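Local coordinates for protein fumarate reductase iron-sulfur subunit (Mycolicibacterium smegmatis, PDB 7D6V) that serves as the iron-sulfur subunit of succinate dehydrogenase Sdh1, probably relaying electrons from succinate oxidation through its three clusters toward quinone, at residues E31-I37 with M73-M78; S63-N67 with V87-R93. One frame throughout, in Å; residues are numbered along the deposited sequence.

Interaction 1: residues E31-I37 with M73-M78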
# COMPACT_ATOMS: atom_id res chain seq x y z
N GLU B 31 11.17 -17.38 -5.32
CA GLU B 31 9.73 -17.42 -5.12
C GLU B 31 9.38 -17.00 -3.70
O GLU B 31 10.13 -17.27 -2.76
CB GLU B 31 9.18 -18.82 -5.38
CG GLU B 31 9.29 -19.24 -6.83
CD GLU B 31 8.77 -20.64 -7.05
OE1 GLU B 31 8.45 -21.32 -6.06
OE2 GLU B 31 8.67 -21.05 -8.22
N VAL B 32 8.26 -16.30 -3.56
CA VAL B 32 7.74 -15.90 -2.26
C VAL B 32 6.85 -16.99 -1.68
O VAL B 32 6.51 -17.96 -2.37
CB VAL B 32 6.99 -14.56 -2.32
CG1 VAL B 32 7.95 -13.43 -2.62
CG2 VAL B 32 5.87 -14.61 -3.33
N VAL B 33 6.50 -16.86 -0.40
CA VAL B 33 5.64 -17.83 0.26
C VAL B 33 4.30 -17.94 -0.46
O VAL B 33 3.74 -19.04 -0.60
CB VAL B 33 5.45 -17.44 1.74
CG1 VAL B 33 4.29 -18.19 2.36
CG2 VAL B 33 6.72 -17.70 2.52
N LEU B 34 3.76 -16.82 -0.93
CA LEU B 34 2.46 -16.84 -1.59
C LEU B 34 2.47 -17.69 -2.86
O LEU B 34 1.47 -18.33 -3.19
CB LEU B 34 2.00 -15.42 -1.91
CG LEU B 34 0.55 -15.25 -2.36
CD1 LEU B 34 -0.40 -15.96 -1.41
CD2 LEU B 34 0.19 -13.78 -2.47
N ASP B 35 3.60 -17.72 -3.58
CA ASP B 35 3.71 -18.61 -4.73
C ASP B 35 3.63 -20.07 -4.30
O ASP B 35 3.00 -20.89 -4.99
CB ASP B 35 5.02 -18.36 -5.48
CG ASP B 35 5.17 -16.93 -5.93
OD1 ASP B 35 6.29 -16.39 -5.85
OD2 ASP B 35 4.16 -16.33 -6.37
N ILE B 36 4.27 -20.42 -3.19
CA ILE B 36 4.20 -21.79 -2.69
C ILE B 36 2.78 -22.14 -2.28
O ILE B 36 2.31 -23.26 -2.50
CB ILE B 36 5.19 -21.97 -1.53
CG1 ILE B 36 6.53 -21.31 -1.86
CG2 ILE B 36 5.40 -23.44 -1.23
CD1 ILE B 36 7.24 -21.93 -3.03
N ILE B 37 2.07 -21.18 -1.68
CA ILE B 37 0.68 -21.40 -1.31
C ILE B 37 -0.18 -21.61 -2.55
O ILE B 37 -1.07 -22.47 -2.57
CB ILE B 37 0.16 -20.24 -0.45
CG1 ILE B 37 1.00 -20.11 0.82
CG2 ILE B 37 -1.30 -20.43 -0.10
CD1 ILE B 37 0.83 -21.25 1.79
N MET B 73 2.50 -12.43 2.77
CA MET B 73 2.91 -13.66 2.09
C MET B 73 3.56 -13.37 0.74
O MET B 73 4.47 -14.09 0.33
CB MET B 73 1.72 -14.59 1.92
CG MET B 73 1.35 -15.34 3.19
SD MET B 73 -0.02 -16.49 3.00
CE MET B 73 -1.41 -15.37 3.03
N CYS B 74 3.11 -12.30 0.08
CA CYS B 74 3.65 -11.93 -1.23
C CYS B 74 5.00 -11.22 -1.17
O CYS B 74 5.58 -10.88 -2.20
CB CYS B 74 2.64 -11.07 -1.99
SG CYS B 74 2.80 -9.30 -1.70
N MET B 75 5.50 -10.98 0.04
CA MET B 75 6.78 -10.31 0.21
C MET B 75 7.80 -11.12 1.00
O MET B 75 8.90 -10.62 1.24
CB MET B 75 6.57 -8.95 0.90
CG MET B 75 5.78 -7.95 0.08
SD MET B 75 6.55 -7.52 -1.49
CE MET B 75 7.98 -6.60 -0.94
N THR B 76 7.48 -12.35 1.39
CA THR B 76 8.39 -13.17 2.18
C THR B 76 9.21 -14.04 1.24
O THR B 76 8.66 -14.87 0.52
CB THR B 76 7.62 -14.01 3.19
OG1 THR B 76 6.70 -13.18 3.90
CG2 THR B 76 8.57 -14.65 4.19
N ARG B 77 10.54 -13.87 1.28
CA ARG B 77 11.40 -14.30 0.18
C ARG B 77 11.52 -15.81 0.07
O ARG B 77 11.93 -16.30 -0.99
CB ARG B 77 12.78 -13.68 0.34
CG ARG B 77 13.42 -13.25 -0.96
CD ARG B 77 14.72 -12.52 -0.70
NE ARG B 77 14.50 -11.27 0.02
CZ ARG B 77 15.09 -10.97 1.18
NH1 ARG B 77 15.94 -11.82 1.73
NH2 ARG B 77 14.84 -9.81 1.77
N MET B 78 11.26 -16.56 1.14
CA MET B 78 11.19 -18.02 1.11
C MET B 78 12.58 -18.62 0.94
O MET B 78 12.78 -19.83 1.10
CB MET B 78 10.23 -18.49 0.01
CG MET B 78 10.05 -19.98 -0.15
SD MET B 78 8.82 -20.64 0.98
CE MET B 78 9.75 -21.94 1.77
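Val33 and Leu34, the first two residues of helix 33-43, give their backbone N-H groups to carbonyls of the loop 73-78. Val33 N meets Thr76 O at 3.1 Å in the carbonyl plane, whereas Leu34 N reaches Met73 O, also at 3.1 Å, from 59° above the carbonyl plane. Around these bonds the packing is close. Leu34 CB lies 3.9 Å from Met73 CB where the two side chains cross at about a right angle, and with CG anti to the backbone N (chi1 -169°) Leu34 sends CD2 to 3.7 Å from Cys74 CB. Cys74 CB touches Leu34 although it points away from the helix segment overall, and its SG ligates iron of the [2Fe-2S] cluster, which Cys62 also binds. Val33 CG2 fits between Thr76 CB and the sulfur of Met78; this methionine, bent at chi2 and chi3, also brings SD to 3.7 Å from Ile36 CG1. A flexible thioether can follow the uneven surface of branched residues.

The other side is looser. Met75 and Arg77 turn away from the helix and are partly exposed, and Arg77 NE bonds Glu370 O of the succinate dehydrogenase A subunit. Asp35, likewise partly exposed, accepts Val32 N with OD1 at 3.0 Å, on the anti side of its carboxylate. This is one half of a capping box; Val32, at the N-cap, has no polar side chain to supply the other. With the loop carbonyls accepting the N-H groups of Val33 and Leu34, the cluster-bearing turn and the helix start fix one another, and the helix end probably polarises the peptides beside the cluster ligand.

Interaction 2: residues S63-N67 with V87-R93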
# COMPACT_ATOMS: atom_id res chain seq x y z
N SER B 63 -1.89 -10.69 4.53
CA SER B 63 -1.29 -10.69 5.85
C SER B 63 -1.45 -12.05 6.51
O SER B 63 -2.55 -12.61 6.55
CB SER B 63 -1.92 -9.61 6.72
OG SER B 63 -1.78 -8.33 6.12
N ALA B 64 -0.35 -12.59 7.03
CA ALA B 64 -0.37 -13.84 7.78
C ALA B 64 0.76 -13.79 8.80
O ALA B 64 1.42 -12.77 8.97
CB ALA B 64 -0.27 -15.05 6.85
N GLU B 65 0.98 -14.91 9.48
CA GLU B 65 2.12 -15.06 10.39
C GLU B 65 2.97 -16.19 9.83
O GLU B 65 2.63 -17.36 9.97
CB GLU B 65 1.66 -15.32 11.81
CG GLU B 65 0.81 -14.18 12.36
CD GLU B 65 0.48 -14.34 13.83
OE1 GLU B 65 1.07 -15.23 14.48
OE2 GLU B 65 -0.36 -13.58 14.33
N ILE B 66 4.09 -15.82 9.20
CA ILE B 66 4.76 -16.74 8.28
C ILE B 66 5.56 -17.80 9.02
O ILE B 66 5.53 -18.97 8.65
CB ILE B 66 5.65 -15.95 7.30
CG1 ILE B 66 4.77 -15.22 6.29
CG2 ILE B 66 6.60 -16.88 6.58
CD1 ILE B 66 3.73 -16.10 5.67
N ASN B 67 6.32 -17.41 10.03
CA ASN B 67 6.98 -18.40 10.87
C ASN B 67 6.95 -17.94 12.33
O ASN B 67 7.94 -18.01 13.05
CB ASN B 67 8.39 -18.68 10.37
CG ASN B 67 8.97 -19.95 10.94
OD1 ASN B 67 8.34 -20.62 11.75
ND2 ASN B 67 10.17 -20.30 10.49
N VAL B 87 8.55 -24.45 7.55
CA VAL B 87 7.89 -23.15 7.53
C VAL B 87 6.44 -23.34 7.94
O VAL B 87 5.72 -24.14 7.35
CB VAL B 87 7.99 -22.49 6.14
CG1 VAL B 87 7.55 -21.05 6.21
CG2 VAL B 87 9.41 -22.59 5.62
N THR B 88 6.01 -22.59 8.95
CA THR B 88 4.70 -22.78 9.58
C THR B 88 3.83 -21.55 9.33
O THR B 88 4.02 -20.52 9.97
CB THR B 88 4.86 -23.03 11.08
OG1 THR B 88 5.58 -24.24 11.28
CG2 THR B 88 3.51 -23.13 11.75
N VAL B 89 2.85 -21.69 8.45
CA VAL B 89 2.00 -20.57 8.04
C VAL B 89 0.66 -20.69 8.75
O VAL B 89 -0.04 -21.70 8.61
CB VAL B 89 1.82 -20.54 6.52
CG1 VAL B 89 1.21 -19.22 6.08
CG2 VAL B 89 3.14 -20.78 5.82
N THR B 90 0.30 -19.66 9.50
CA THR B 90 -0.93 -19.58 10.27
C THR B 90 -1.60 -18.24 10.00
O THR B 90 -0.95 -17.30 9.55
CB THR B 90 -0.68 -19.73 11.78
OG1 THR B 90 -0.07 -18.53 12.28
CG2 THR B 90 0.22 -20.91 12.07
N PRO B 91 -2.91 -18.14 10.24
CA PRO B 91 -3.58 -16.84 10.11
C PRO B 91 -3.17 -15.89 11.23
O PRO B 91 -2.49 -16.26 12.19
CB PRO B 91 -5.06 -17.20 10.19
CG PRO B 91 -5.08 -18.46 10.98
CD PRO B 91 -3.86 -19.21 10.57
N LEU B 92 -3.60 -14.64 11.08
CA LEU B 92 -3.39 -13.65 12.13
C LEU B 92 -4.10 -14.09 13.41
O LEU B 92 -5.26 -14.52 13.38
CB LEU B 92 -3.91 -12.29 11.68
CG LEU B 92 -3.33 -11.73 10.37
CD1 LEU B 92 -3.91 -10.37 10.09
CD2 LEU B 92 -1.82 -11.66 10.45
N ARG B 93 -3.41 -13.98 14.54
CA ARG B 93 -3.89 -14.50 15.80
C ARG B 93 -4.60 -13.46 16.66
O ARG B 93 -4.97 -13.76 17.79
CB ARG B 93 -2.74 -15.12 16.60
CG ARG B 93 -2.26 -16.45 16.04
CD ARG B 93 -1.15 -17.02 16.89
NE ARG B 93 -1.66 -17.84 17.98
CZ ARG B 93 -0.90 -18.37 18.93
NH1 ARG B 93 0.41 -18.18 18.92
NH2 ARG B 93 -1.44 -19.10 19.89
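Ile66 and Val89 form the apolar middle of this contact: their side chains lie side by side, pointing the same way, with Ile66 CD1 4.0 Å from Val89 CG1. Although the CB of Ile66 points away from the other segment, its longer branch comes back far enough to touch, which suits isoleucine to the place. Val87 CG1 extends the patch to Ile66 CG2, and the small methyl of Ala64 fits against Thr90 O, 3.6 Å from its CB, and only grazes Val89. Further along, Leu92 lays CD2 against the Ala64 backbone, 3.7 Å from its carbonyl O, and CD1 against Ser63 CB; helix 150-154 packs on the same leucine.

Between these residues the backbones pair once. Glu65 N gives a nearly straight bond to Thr90 O (3.1 Å, 169° at the hydrogen), and Thr90 N returns a weak one of 3.3 Å to Glu65 O. At the polar edge Glu65 turns toward segment 87-93 with its chain extended beyond CG. Its OE2 accepts Arg93 N at 3.1 Å, the donor standing 52° out of the carboxylate plane, while the side chains of Glu65 and Arg93 cross at about a right angle, Arg93 CB, CG and CD lying against the carboxylate oxygens. The same OE2 takes a hydrogen bond from Asn153 and a salt bridge from Arg159, which probably compensates the charge of this buried acid. Arg93 itself carries its guanidinium on to Glu23 O of the membrane anchor subunit.

Glu65 and Thr90 thus make an isolated antiparallel bridge, a hydrogen-bonded pair, joining the short hairpin 63-72 to the chain that leaves strand 86-87. The setting is the [2Fe-2S] domain, whose family has the beta-grasp fold of plant-type ferredoxins.

How the interactions relate
The two contacts lie 12 Å apart, centre to centre, within the [2Fe-2S] domain, on the same side of the chain's centre. Their segments interleave along the sequence: 31-37, 63-67, 73-78, then 87-93. Strand 63-65 belongs to interaction 2, and segment 73-78 of interaction 1 follows directly on its hairpin partner, strand 70-72. They meet directly at Ile66, whose CD1 is 3.5 Å from Met73 CG and also touches Val33, and at Met78, which packs on Val87. Interaction 1 faces subunit A and interaction 2 the membrane anchor, consistent with a domain held against both partner subunits.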